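Local structure of processed glycerol phosphate lipoteichoic acid synthase 2 (Bacillus subtilis, 2W8D) at residues 43-48 / 285-290; 74-79 / 344-349; 94-99 / 309-314; 314-319 / 332-337; 349-354 / 361-366. The protein belongs to the sulfatase family of the alkaline phosphatase clan, an alpha/beta fold built on a large mixed beta sheet, and binds a magnesium ion. One frame throughout, in Å; residues are numbered along the deposited sequence.

Contact 1 of 5, residues 43-48 / 285-290; sequences QSFIID and AQLQRV
Ser44 and Arg289 meet through their backbones: Ser44 N donates to Arg289 O at 2.9 Å. At the hydrogen this bond is almost straight, with an N-H...O angle of 177°, yet the donor stands above the carbonyl plane, 45° out of it. A water donating to the same Arg289 O over 3.1 Å accepts from Phe45 N, so two donors grip that oxygen. Ser44 OG lies 2.6 Å from a second water that also approaches Val290 O, but OG is too close to Val290 C in the model, so this bridge is doubtful. Ser44 CB packs on Arg289 CB at 3.6 Å, while the guanidinium runs elsewhere, to Asn74 and back to Gln286.

Leu287 supplies the apolar half. Its CD2 branch crosses the Phe45 side chain obliquely, 3.8 Å from CD2 of that ring, and Met270 of helix 267-273 touches both residues. Gln43 adds its aliphatic part, an extended chain whose CG passes 4.0 Å from Leu287 O.

The contact thus ties the 3-10 segment 44-46 to the loop leaving helix 281-286, in the part of the fold where the side chain of Val290 is about 10 Å from the bound magnesium ion. Chemically, one direct backbone bond and a water shared by Phe45 N and Arg289 O carry the polar join, beside the Phe45-Leu287 packing, so ordered solvent probably contributes to the seam.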
# COMPACT_ATOMS: atom_id res chain seq x y z
N GLN A 43 3.66 2.98 10.40
CA GLN A 43 2.31 3.54 10.74
C GLN A 43 2.38 5.06 10.73
O GLN A 43 3.43 5.64 10.98
CB GLN A 43 1.85 3.03 12.13
CG GLN A 43 1.61 1.51 12.17
CD GLN A 43 1.40 0.94 13.57
OE1 GLN A 43 0.43 1.29 14.28
NE2 GLN A 43 2.28 0.02 13.96
N SER A 44 1.25 5.70 10.48
CA SER A 44 1.17 7.14 10.36
C SER A 44 1.53 7.88 11.65
O SER A 44 1.95 9.02 11.57
CB SER A 44 -0.24 7.56 9.91
OG SER A 44 -0.50 7.21 8.54
N PHE A 45 1.36 7.28 12.83
CA PHE A 45 1.73 7.99 14.06
C PHE A 45 3.19 8.43 14.10
O PHE A 45 3.52 9.40 14.78
CB PHE A 45 1.34 7.24 15.35
CG PHE A 45 2.30 6.15 15.73
CD1 PHE A 45 3.39 6.41 16.53
CD2 PHE A 45 2.10 4.85 15.29
CE1 PHE A 45 4.29 5.38 16.86
CE2 PHE A 45 2.97 3.83 15.64
CZ PHE A 45 4.08 4.10 16.40
N ILE A 46 4.05 7.69 13.40
CA ILE A 46 5.46 8.01 13.26
C ILE A 46 5.76 9.34 12.56
O ILE A 46 6.78 9.97 12.84
CB ILE A 46 6.20 6.87 12.50
CG1 ILE A 46 6.51 5.76 13.50
CG2 ILE A 46 7.50 7.31 12.03
CD1 ILE A 46 7.22 6.30 14.79
N ILE A 47 4.87 9.74 11.65
CA ILE A 47 5.02 11.00 10.92
C ILE A 47 4.92 12.15 11.91
O ILE A 47 3.94 12.27 12.67
CB ILE A 47 3.98 11.11 9.78
CG1 ILE A 47 4.17 9.99 8.76
CG2 ILE A 47 4.11 12.43 9.07
CD1 ILE A 47 5.60 9.81 8.22
N ASP A 48 5.97 12.95 11.95
CA ASP A 48 6.10 14.11 12.85
C ASP A 48 6.41 13.77 14.27
O ASP A 48 6.50 14.67 15.09
CB ASP A 48 4.92 15.08 12.76
CG ASP A 48 4.93 15.85 11.44
OD1 ASP A 48 6.01 15.97 10.84
OD2 ASP A 48 3.86 16.30 10.99
N ALA A 285 -7.93 1.36 16.55
CA ALA A 285 -8.47 1.55 15.21
C ALA A 285 -7.82 2.79 14.53
O ALA A 285 -7.43 2.74 13.34
CB ALA A 285 -9.96 1.67 15.25
N GLN A 286 -7.67 3.85 15.33
CA GLN A 286 -7.01 5.06 14.86
C GLN A 286 -5.56 4.80 14.47
O GLN A 286 -5.06 5.47 13.58
CB GLN A 286 -7.10 6.24 15.88
CG GLN A 286 -8.52 6.54 16.36
CD GLN A 286 -9.52 6.56 15.20
OE1 GLN A 286 -9.32 7.28 14.24
NE2 GLN A 286 -10.59 5.77 15.29
N LEU A 287 -4.92 3.83 15.12
CA LEU A 287 -3.51 3.52 14.86
C LEU A 287 -3.28 2.67 13.58
O LEU A 287 -2.15 2.30 13.28
CB LEU A 287 -2.86 2.83 16.07
CG LEU A 287 -2.58 3.83 17.21
CD1 LEU A 287 -2.48 3.13 18.57
CD2 LEU A 287 -1.35 4.71 16.88
N GLN A 288 -4.36 2.33 12.88
CA GLN A 288 -4.26 1.58 11.63
C GLN A 288 -4.06 2.54 10.46
O GLN A 288 -3.98 2.08 9.33
CB GLN A 288 -5.48 0.68 11.42
CG GLN A 288 -5.75 -0.33 12.59
CD GLN A 288 -4.51 -1.10 13.04
OE1 GLN A 288 -3.93 -1.86 12.25
NE2 GLN A 288 -4.09 -0.90 14.29
N ARG A 289 -4.00 3.86 10.71
CA ARG A 289 -3.53 4.78 9.68
C ARG A 289 -2.09 4.38 9.29
O ARG A 289 -1.22 4.20 10.16
CB ARG A 289 -3.59 6.23 10.17
CG ARG A 289 -4.97 6.90 10.08
CD ARG A 289 -4.99 8.25 10.78
NE ARG A 289 -6.33 8.84 10.78
CZ ARG A 289 -7.30 8.55 11.66
NH1 ARG A 289 -7.10 7.67 12.63
NH2 ARG A 289 -8.48 9.14 11.57
N VAL A 290 -1.87 4.21 7.99
CA VAL A 290 -0.53 4.13 7.39
C VAL A 290 -0.32 5.28 6.39
O VAL A 290 -1.26 5.72 5.72
CB VAL A 290 -0.24 2.75 6.73
CG1 VAL A 290 -0.41 1.59 7.75
CG2 VAL A 290 -1.14 2.53 5.55
O HOH W 1 -2.43 7.81 6.86
O HOH W 2 -0.65 5.34 13.02

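Contact 2 of 5, residues 74-79 / 344-349; sequences NFFHQT and IPFRNG
Gln78 reaches Pro345 because CG is anti to its own carbonyl carbon (chi1 -60°) and CD anti to CA (chi2 172°), an extended chain that delivers the amide to the opposite backbone. NE2 donates to Pro345 O at 2.7 Å with an N-H...O angle of 161°, the acceptor lying close to the amide plane. OE1 of the same amide accepts from Val311 N, so both ends of the group are engaged and its rotation is fixed. Ile344 crosses this side chain at about a right angle, its CG2 3.6 Å from Gln78 NE2.

Two residues before Gln78, Phe76 CD1 comes 4.0 Å from Phe346 CZ, arriving at the edge of the Phe346 ring near its plane. A water closes the other end, donating to Thr79 O at 2.8 Å and accepting from Arg347 N at 2.9 Å. Arg347 CB rests 3.5 Å from Gln78 O, but its guanidinium goes to a salt bridge with Asp393.

Residues 74-79 take in the end of strand 70-76 of the mixed sheet and the loop after it, and 344-345 is an edge strand of the five-stranded antiparallel sheet. Strand 351-352 touches Phe76, Ile344 and Phe346, while helix 380-397 packs on Pro345 and Arg347.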
# COMPACT_ATOMS: atom_id res chain seq x y z
N ASN A 74 -5.35 10.29 6.54
CA ASN A 74 -6.42 9.40 6.92
C ASN A 74 -6.55 8.20 5.96
O ASN A 74 -7.63 7.87 5.48
CB ASN A 74 -7.71 10.17 7.03
CG ASN A 74 -7.70 11.17 8.14
OD1 ASN A 74 -7.28 10.87 9.26
ND2 ASN A 74 -8.18 12.36 7.86
N PHE A 75 -5.43 7.55 5.70
CA PHE A 75 -5.36 6.43 4.79
C PHE A 75 -5.08 5.17 5.62
O PHE A 75 -4.22 5.19 6.48
CB PHE A 75 -4.28 6.68 3.73
CG PHE A 75 -3.99 5.51 2.86
CD1 PHE A 75 -4.78 5.23 1.75
CD2 PHE A 75 -2.92 4.68 3.15
CE1 PHE A 75 -4.51 4.14 0.94
CE2 PHE A 75 -2.64 3.57 2.35
CZ PHE A 75 -3.43 3.29 1.26
N PHE A 76 -5.84 4.11 5.40
CA PHE A 76 -5.81 2.95 6.25
C PHE A 76 -5.35 1.70 5.48
O PHE A 76 -5.80 1.45 4.35
CB PHE A 76 -7.21 2.73 6.85
CG PHE A 76 -7.65 3.84 7.79
CD1 PHE A 76 -7.56 3.67 9.18
CD2 PHE A 76 -8.15 5.05 7.29
CE1 PHE A 76 -7.94 4.71 10.06
CE2 PHE A 76 -8.54 6.08 8.16
CZ PHE A 76 -8.43 5.91 9.55
N HIS A 77 -4.53 0.87 6.11
CA HIS A 77 -4.29 -0.47 5.53
C HIS A 77 -5.56 -1.34 5.66
O HIS A 77 -6.34 -1.18 6.59
CB HIS A 77 -3.07 -1.16 6.16
CG HIS A 77 -3.36 -1.77 7.49
ND1 HIS A 77 -3.81 -3.07 7.63
CD2 HIS A 77 -3.28 -1.26 8.75
CE1 HIS A 77 -3.99 -3.33 8.92
NE2 HIS A 77 -3.69 -2.24 9.61
N GLN A 78 -5.78 -2.25 4.72
CA GLN A 78 -6.96 -3.09 4.77
C GLN A 78 -6.58 -4.57 4.75
O GLN A 78 -7.39 -5.40 4.33
CB GLN A 78 -7.92 -2.74 3.62
CG GLN A 78 -8.40 -1.27 3.63
CD GLN A 78 -9.17 -0.91 2.40
OE1 GLN A 78 -8.61 -0.90 1.29
NE2 GLN A 78 -10.47 -0.65 2.56
N THR A 79 -5.37 -4.88 5.21
CA THR A 79 -4.81 -6.21 5.15
C THR A 79 -5.37 -7.15 6.19
O THR A 79 -5.95 -6.73 7.22
CB THR A 79 -3.25 -6.20 5.30
OG1 THR A 79 -2.89 -5.76 6.60
CG2 THR A 79 -2.55 -5.31 4.23
N ILE A 344 -14.57 3.39 5.04
CA ILE A 344 -13.43 2.55 4.68
C ILE A 344 -13.56 1.19 5.33
O ILE A 344 -13.44 1.07 6.54
CB ILE A 344 -12.06 3.20 5.05
CG1 ILE A 344 -11.98 4.69 4.64
CG2 ILE A 344 -10.92 2.45 4.40
CD1 ILE A 344 -12.30 4.96 3.21
N PRO A 345 -13.80 0.14 4.54
CA PRO A 345 -13.84 -1.19 5.17
C PRO A 345 -12.48 -1.63 5.66
O PRO A 345 -11.45 -1.28 5.05
CB PRO A 345 -14.27 -2.13 4.04
CG PRO A 345 -14.82 -1.28 2.98
CD PRO A 345 -14.19 0.10 3.11
N PHE A 346 -12.51 -2.40 6.75
CA PHE A 346 -11.42 -3.26 7.20
C PHE A 346 -11.72 -4.69 6.77
O PHE A 346 -12.90 -5.06 6.61
CB PHE A 346 -11.33 -3.23 8.72
CG PHE A 346 -10.74 -1.98 9.27
CD1 PHE A 346 -10.49 -0.88 8.45
CD2 PHE A 346 -10.43 -1.89 10.63
CE1 PHE A 346 -9.94 0.33 8.97
CE2 PHE A 346 -9.88 -0.71 11.17
CZ PHE A 346 -9.63 0.40 10.33
N ARG A 347 -10.69 -5.50 6.58
CA ARG A 347 -10.93 -6.88 6.13
C ARG A 347 -11.91 -7.68 7.06
O ARG A 347 -12.69 -8.51 6.59
CB ARG A 347 -9.60 -7.66 5.92
CG ARG A 347 -9.77 -8.99 5.17
CD ARG A 347 -11.23 -9.07 4.73
NE ARG A 347 -11.37 -9.56 3.41
CZ ARG A 347 -12.49 -9.96 2.85
NH1 ARG A 347 -13.64 -9.94 3.51
NH2 ARG A 347 -12.43 -10.42 1.62
N ASN A 348 -11.87 -7.46 8.36
CA ASN A 348 -12.69 -8.27 9.23
C ASN A 348 -14.14 -7.73 9.34
O ASN A 348 -14.92 -8.25 10.11
CB ASN A 348 -12.06 -8.40 10.61
CG ASN A 348 -12.06 -7.07 11.37
OD1 ASN A 348 -12.52 -6.04 10.83
ND2 ASN A 348 -11.53 -7.08 12.60
N GLY A 349 -14.50 -6.69 8.59
CA GLY A 349 -15.88 -6.20 8.66
C GLY A 349 -16.05 -4.96 9.55
O GLY A 349 -17.04 -4.27 9.43
O HOH W 3 -8.06 -4.97 7.57

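Contact 3 of 5, residues 94-99 / 309-314; sequences SLYPLA and GDVDVA
Val311 and Tyr96 form a CH-pi contact inside the alpha/beta fold of the alkaline phosphatase clan, where the turn leading into helix 313-320 meets the loop after helix 86-93. From its CB, 4.0 Å from Ser94 OG, the valine divides into two branches with separate tasks. CG1, anti to the carbonyl carbon (chi1 -68°), stands over the centre of the Tyr96 ring, 3.9 Å from the centroid. At 8° off the ring normal, the methyl carbon lies almost directly above the ring centre. CG2 turns to the phenol end instead, approaching Tyr96 OH at 3.5 Å. The two branches therefore cover the ring from its middle to its hydroxyl, whose stronger polar partner is Glu388 of helix 380-397.

The backbone of Val311 is also used. Its O accepts from Ser94 OG at 2.7 Å, with the hydroxyl in the carbonyl plane and on a lone pair. Ser94 is the first residue to leave helical angles after helix 86-93, with a positive phi of 54°, and its OG is also hydrogen-bonded to Gly332 N, so one hydroxyl links three parts of the chain. All the touching residues are buried.

Within the turn, Gly309 N donates to Asp312 OD2. Nearer helix 313-320, the last atoms to meet across the contact are two beta carbons, Ser94 CB and Ala314 CB, 4.4 Å apart.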
# COMPACT_ATOMS: atom_id res chain seq x y z
N SER A 94 -7.08 -3.71 -6.79
CA SER A 94 -8.22 -3.01 -6.19
C SER A 94 -9.31 -4.02 -5.83
O SER A 94 -10.50 -3.83 -6.10
CB SER A 94 -8.73 -1.88 -7.11
OG SER A 94 -9.58 -1.01 -6.39
N LEU A 95 -8.85 -5.12 -5.27
CA LEU A 95 -9.70 -6.17 -4.74
C LEU A 95 -9.17 -6.58 -3.37
O LEU A 95 -7.97 -6.64 -3.14
CB LEU A 95 -9.72 -7.38 -5.66
CG LEU A 95 -10.36 -7.27 -7.04
CD1 LEU A 95 -10.10 -8.59 -7.80
CD2 LEU A 95 -11.86 -6.95 -6.90
N TYR A 96 -10.09 -6.85 -2.46
CA TYR A 96 -9.72 -7.26 -1.11
C TYR A 96 -9.06 -8.65 -1.06
O TYR A 96 -9.40 -9.55 -1.84
CB TYR A 96 -10.95 -7.23 -0.19
CG TYR A 96 -11.42 -5.84 0.06
CD1 TYR A 96 -10.92 -5.10 1.14
CD2 TYR A 96 -12.32 -5.23 -0.80
CE1 TYR A 96 -11.33 -3.78 1.36
CE2 TYR A 96 -12.72 -3.94 -0.62
CZ TYR A 96 -12.25 -3.22 0.46
OH TYR A 96 -12.67 -1.92 0.64
N PRO A 97 -8.12 -8.82 -0.13
CA PRO A 97 -7.47 -10.10 0.14
C PRO A 97 -8.45 -11.03 0.84
O PRO A 97 -9.61 -10.67 1.06
CB PRO A 97 -6.36 -9.70 1.11
CG PRO A 97 -6.99 -8.56 1.88
CD PRO A 97 -7.70 -7.77 0.82
N LEU A 98 -8.01 -12.24 1.17
CA LEU A 98 -8.93 -13.20 1.81
C LEU A 98 -9.18 -12.81 3.28
O LEU A 98 -8.32 -12.21 3.91
CB LEU A 98 -8.36 -14.62 1.74
CG LEU A 98 -8.08 -15.28 0.39
CD1 LEU A 98 -7.41 -16.62 0.60
CD2 LEU A 98 -9.41 -15.53 -0.29
N ALA A 99 -10.36 -13.15 3.78
CA ALA A 99 -10.69 -12.96 5.17
C ALA A 99 -9.82 -13.78 6.13
O ALA A 99 -9.58 -13.31 7.25
CB ALA A 99 -12.22 -13.26 5.43
N GLY A 309 -8.65 3.85 1.79
CA GLY A 309 -7.94 2.60 2.11
C GLY A 309 -7.07 2.08 0.97
O GLY A 309 -7.08 2.64 -0.11
N ASP A 310 -6.30 1.03 1.23
CA ASP A 310 -5.46 0.40 0.21
C ASP A 310 -6.09 0.23 -1.17
O ASP A 310 -5.38 0.44 -2.14
CB ASP A 310 -5.03 -1.01 0.66
CG ASP A 310 -3.98 -0.98 1.70
OD1 ASP A 310 -3.14 -0.02 1.72
OD2 ASP A 310 -4.01 -1.92 2.53
N VAL A 311 -7.37 -0.18 -1.27
CA VAL A 311 -8.01 -0.51 -2.56
C VAL A 311 -8.24 0.76 -3.42
O VAL A 311 -8.52 0.67 -4.63
CB VAL A 311 -9.35 -1.30 -2.40
CG1 VAL A 311 -9.12 -2.75 -1.84
CG2 VAL A 311 -10.34 -0.54 -1.56
N ASP A 312 -8.11 1.92 -2.79
CA ASP A 312 -8.26 3.19 -3.49
C ASP A 312 -7.01 3.63 -4.26
O ASP A 312 -7.11 4.49 -5.12
CB ASP A 312 -8.68 4.31 -2.53
CG ASP A 312 -9.95 3.98 -1.75
OD1 ASP A 312 -10.79 3.21 -2.22
OD2 ASP A 312 -10.12 4.57 -0.67
N VAL A 313 -5.84 3.07 -3.96
CA VAL A 313 -4.60 3.54 -4.59
C VAL A 313 -4.55 3.33 -6.12
O VAL A 313 -4.22 4.27 -6.86
CB VAL A 313 -3.32 2.96 -3.92
CG1 VAL A 313 -2.03 3.60 -4.50
CG2 VAL A 313 -3.35 3.22 -2.45
N ALA A 314 -4.91 2.15 -6.57
CA ALA A 314 -4.75 1.77 -7.98
C ALA A 314 -5.52 2.69 -8.94
O ALA A 314 -4.94 3.11 -9.94
CB ALA A 314 -5.12 0.28 -8.23

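Contact 4 of 5, residues 314-319 / 332-337; sequences APTILH and GSDILS
His319 presents the edge of its ring to Asp334, the ring and carboxylate planes standing 68° apart. ND1 donates to OD2 of Asp334 over 2.6 Å in a nearly straight bond. The oxygen sits in the ring plane of the histidine, but seen from the acid the donor comes from above the carboxylate plane, 42° out of it. Pro315 O lies over one face of the same ring, toward the rim, and NE2 is bonded to Thr325 OG1. With both ring nitrogens engaged the ring cannot easily rotate, and the adjacent carboxylate would tend to stabilise a positive imidazole.

Asp334 takes up this position with CG anti to its backbone N (chi1 174°). Its other oxygen, OD1, accepts from Leu336 N at 2.8 Å, again from above the carboxylate plane, and lies 3.5 Å from Thr316 CA.

Thr316 crosses Asp334 at about a right angle and splits its two branches between polar and apolar partners. OG1 accepts from Ile335 N at 3.1 Å and is also bonded to Asp312 O, four residues earlier in the chain. CG2 meets Leu336 CG at 4.0 Å, the two side chains again crossing at about a right angle. Pro315 completes this face of helix 313-320, with CB 3.9 Å from Asp334 N and CG 4.0 Å from Gly332 C.

Asp334 OD1 and Leu336 N define an Asx turn, coinciding with a type I beta turn from Asp334 to Ser337; a His-carboxylate hydrogen bond docks this turn on the helix.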
# COMPACT_ATOMS: atom_id res chain seq x y z
N ALA A 314 -4.91 2.15 -6.57
CA ALA A 314 -4.75 1.77 -7.98
C ALA A 314 -5.52 2.69 -8.94
O ALA A 314 -4.94 3.11 -9.94
CB ALA A 314 -5.12 0.28 -8.23
N PRO A 315 -6.82 2.98 -8.65
CA PRO A 315 -7.57 3.96 -9.47
C PRO A 315 -7.09 5.40 -9.35
O PRO A 315 -7.29 6.19 -10.27
CB PRO A 315 -9.00 3.85 -8.96
CG PRO A 315 -8.92 3.01 -7.66
CD PRO A 315 -7.73 2.14 -7.83
N THR A 316 -6.49 5.78 -8.23
CA THR A 316 -5.98 7.12 -8.10
C THR A 316 -4.87 7.25 -9.14
O THR A 316 -4.86 8.19 -9.96
CB THR A 316 -5.47 7.38 -6.63
OG1 THR A 316 -6.48 7.03 -5.67
CG2 THR A 316 -5.07 8.81 -6.44
N ILE A 317 -3.97 6.27 -9.13
CA ILE A 317 -2.79 6.24 -9.97
C ILE A 317 -3.14 6.12 -11.42
O ILE A 317 -2.60 6.85 -12.25
CB ILE A 317 -1.89 5.08 -9.58
CG1 ILE A 317 -1.47 5.22 -8.11
CG2 ILE A 317 -0.67 4.99 -10.51
CD1 ILE A 317 -0.99 6.63 -7.74
N LEU A 318 -4.04 5.21 -11.75
CA LEU A 318 -4.46 5.02 -13.13
C LEU A 318 -5.06 6.31 -13.68
O LEU A 318 -4.72 6.72 -14.78
CB LEU A 318 -5.45 3.86 -13.22
CG LEU A 318 -5.08 2.56 -13.94
CD1 LEU A 318 -3.61 2.40 -14.38
CD2 LEU A 318 -5.59 1.37 -13.18
N HIS A 319 -5.91 6.95 -12.89
CA HIS A 319 -6.51 8.23 -13.25
C HIS A 319 -5.47 9.29 -13.51
O HIS A 319 -5.55 9.97 -14.52
CB HIS A 319 -7.57 8.68 -12.23
CG HIS A 319 -8.82 7.85 -12.29
ND1 HIS A 319 -9.86 7.99 -11.39
CD2 HIS A 319 -9.18 6.85 -13.13
CE1 HIS A 319 -10.81 7.12 -11.68
NE2 HIS A 319 -10.43 6.42 -12.73
N GLY A 332 -12.06 -0.27 -5.28
CA GLY A 332 -11.66 1.03 -4.73
C GLY A 332 -12.16 2.26 -5.46
O GLY A 332 -12.70 2.20 -6.56
N SER A 333 -11.98 3.40 -4.83
CA SER A 333 -12.51 4.64 -5.36
C SER A 333 -11.36 5.63 -5.42
O SER A 333 -10.67 5.81 -4.44
CB SER A 333 -13.64 5.11 -4.43
OG SER A 333 -13.99 6.46 -4.69
N ASP A 334 -11.10 6.20 -6.59
CA ASP A 334 -10.10 7.25 -6.78
C ASP A 334 -10.22 8.31 -5.68
O ASP A 334 -11.25 8.96 -5.54
CB ASP A 334 -10.29 7.88 -8.17
CG ASP A 334 -9.39 9.10 -8.43
OD1 ASP A 334 -8.51 9.44 -7.63
OD2 ASP A 334 -9.58 9.74 -9.46
N ILE A 335 -9.15 8.47 -4.91
CA ILE A 335 -9.15 9.42 -3.81
C ILE A 335 -9.31 10.85 -4.29
O ILE A 335 -9.94 11.66 -3.62
CB ILE A 335 -7.89 9.26 -2.89
CG1 ILE A 335 -7.69 7.79 -2.53
CG2 ILE A 335 -8.05 10.05 -1.58
CD1 ILE A 335 -6.32 7.45 -1.93
N LEU A 336 -8.78 11.16 -5.47
CA LEU A 336 -8.86 12.54 -5.97
C LEU A 336 -10.21 12.87 -6.58
O LEU A 336 -10.47 14.00 -6.91
CB LEU A 336 -7.72 12.86 -6.96
CG LEU A 336 -6.35 12.61 -6.31
CD1 LEU A 336 -5.19 12.86 -7.28
CD2 LEU A 336 -6.22 13.45 -5.01
N SER A 337 -11.07 11.87 -6.74
CA SER A 337 -12.41 12.08 -7.28
C SER A 337 -13.31 12.87 -6.34
O SER A 337 -13.30 12.65 -5.12
CB SER A 337 -13.08 10.74 -7.58
OG SER A 337 -14.43 10.93 -7.93

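Contact 5 of 5, residues 349-354 / 361-366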
# COMPACT_ATOMS: atom_id res chain seq x y z
N GLY A 349 -14.50 -6.69 8.59
CA GLY A 349 -15.88 -6.20 8.66
C GLY A 349 -16.05 -4.96 9.55
O GLY A 349 -17.04 -4.27 9.43
N ASP A 350 -15.11 -4.71 10.48
CA ASP A 350 -15.00 -3.40 11.10
C ASP A 350 -14.86 -2.37 9.99
O ASP A 350 -14.64 -2.70 8.80
CB ASP A 350 -13.78 -3.34 12.05
CG ASP A 350 -13.91 -4.31 13.24
OD1 ASP A 350 -14.99 -4.93 13.43
OD2 ASP A 350 -12.93 -4.49 13.99
N PHE A 351 -15.03 -1.11 10.35
CA PHE A 351 -14.82 -0.04 9.40
C PHE A 351 -14.56 1.27 10.06
O PHE A 351 -14.74 1.41 11.26
CB PHE A 351 -15.96 0.06 8.37
CG PHE A 351 -17.25 0.63 8.89
CD1 PHE A 351 -17.46 2.01 8.91
CD2 PHE A 351 -18.32 -0.21 9.24
CE1 PHE A 351 -18.69 2.55 9.36
CE2 PHE A 351 -19.54 0.31 9.68
CZ PHE A 351 -19.73 1.69 9.73
N ILE A 352 -14.09 2.23 9.26
CA ILE A 352 -13.91 3.57 9.75
C ILE A 352 -14.38 4.54 8.69
O ILE A 352 -14.22 4.29 7.50
CB ILE A 352 -12.48 3.85 10.19
CG1 ILE A 352 -12.39 5.25 10.83
CG2 ILE A 352 -11.49 3.77 8.99
CD1 ILE A 352 -11.19 5.42 11.69
N SER A 353 -14.99 5.63 9.14
CA SER A 353 -15.41 6.72 8.27
C SER A 353 -15.32 8.04 9.04
O SER A 353 -15.11 8.03 10.25
CB SER A 353 -16.85 6.47 7.83
OG SER A 353 -17.73 6.96 8.80
N PRO A 354 -15.50 9.19 8.36
CA PRO A 354 -15.42 10.44 9.12
C PRO A 354 -16.43 10.47 10.25
O PRO A 354 -16.17 11.05 11.28
CB PRO A 354 -15.73 11.52 8.06
CG PRO A 354 -15.31 10.90 6.76
CD PRO A 354 -15.57 9.42 6.90
N GLY A 361 -18.51 -4.79 16.53
CA GLY A 361 -19.91 -4.42 16.76
C GLY A 361 -20.20 -3.20 17.63
O GLY A 361 -21.34 -2.85 17.81
N LYS A 362 -19.18 -2.55 18.17
CA LYS A 362 -19.40 -1.28 18.87
C LYS A 362 -19.13 -0.07 17.94
O LYS A 362 -18.21 -0.08 17.11
CB LYS A 362 -18.54 -1.20 20.12
CG LYS A 362 -19.00 -2.12 21.23
CD LYS A 362 -17.96 -2.11 22.35
CE LYS A 362 -18.53 -2.54 23.70
NZ LYS A 362 -18.92 -3.98 23.72
N TYR A 363 -19.92 0.99 18.12
CA TYR A 363 -19.73 2.21 17.36
C TYR A 363 -19.22 3.36 18.21
O TYR A 363 -19.72 3.62 19.32
CB TYR A 363 -21.02 2.68 16.74
CG TYR A 363 -21.50 1.92 15.54
CD1 TYR A 363 -21.13 2.31 14.25
CD2 TYR A 363 -22.38 0.85 15.68
CE1 TYR A 363 -21.61 1.62 13.13
CE2 TYR A 363 -22.84 0.17 14.58
CZ TYR A 363 -22.47 0.57 13.32
OH TYR A 363 -22.94 -0.12 12.22
N TYR A 364 -18.26 4.08 17.65
CA TYR A 364 -17.72 5.24 18.30
C TYR A 364 -17.81 6.40 17.35
O TYR A 364 -17.78 6.20 16.12
CB TYR A 364 -16.27 5.01 18.67
CG TYR A 364 -16.02 3.77 19.48
CD1 TYR A 364 -15.93 3.83 20.87
CD2 TYR A 364 -15.87 2.55 18.86
CE1 TYR A 364 -15.70 2.67 21.61
CE2 TYR A 364 -15.63 1.38 19.59
CZ TYR A 364 -15.54 1.45 20.95
OH TYR A 364 -15.31 0.29 21.63
N ASP A 365 -17.92 7.60 17.92
CA ASP A 365 -17.78 8.79 17.11
C ASP A 365 -16.32 8.91 16.66
O ASP A 365 -15.42 8.96 17.49
CB ASP A 365 -18.21 10.04 17.88
CG ASP A 365 -18.03 11.30 17.06
OD1 ASP A 365 -18.75 11.47 16.04
OD2 ASP A 365 -17.15 12.12 17.40
N THR A 366 -16.10 8.93 15.35
CA THR A 366 -14.74 8.97 14.82
C THR A 366 -13.94 10.16 15.35
O THR A 366 -12.79 10.00 15.75
CB THR A 366 -14.72 8.98 13.30
OG1 THR A 366 -15.14 7.70 12.83
CG2 THR A 366 -13.29 9.21 12.77
O HOH W 4 -17.58 -4.65 13.93
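Apolar contact comes first: Phe351 CZ lies 3.9 Å from Tyr363 CE1, at the edge of the tyrosine ring and near its plane. Phe351 CG sits between its backbone N and carbonyl carbon (chi1 74°), which starts the side chain on its way to Tyr363. The two CA atoms are 9.6 Å apart, because strand 356-359 lies between strands 351-352 and 362-365 in the five-stranded antiparallel sheet; the rings meet across that middle strand. Helix 380-397 covers both of them.

Direct polar contact is at the other end, where the CA atoms of Pro354 and Thr366 approach to 5.9 Å. Thr366 OG1 donates to Ser353 O at 2.6 Å, though the position of this hydroxyl is less sure. Ile352 CG1 lies 4.2 Å from the same OG1, the side chains crossing at about a right angle.

Solvent provides the third kind. A water donates to Asp350 OD1 at 2.7 Å and accepts from Gly361 N at 2.8 Å, while Ser360 N also bonds to that carboxylate oxygen.

Chemically, the link is made by ring packing, a side-chain hydroxyl on a backbone oxygen and one water, while the backbone pairing of these two strands runs through strand 356-359 between them.

In the fold
Along the chain, contacts 1 and 2 interlock, their segments alternating, whereas contact 3 is nested inside the loop closed by contact 2, and contact 4 follows contact 3, sharing Ala314 and helix 313-320. Contact 5 comes last and shares Gly349 with contact 2. The centres of contacts 2 and 3 are about 8 Å apart, and those of contacts 2 and 5 about 11 Å; contacts 4 and 5, about 23 Å apart, do not touch. Contact 2 is central: it touches contacts 1, 3 and 5, and connects strand 70-76 of the large mixed sheet with the small sheet containing strands 344-345 and 351-352. The set thus joins the sulfatase-family core to its C-terminal sheet.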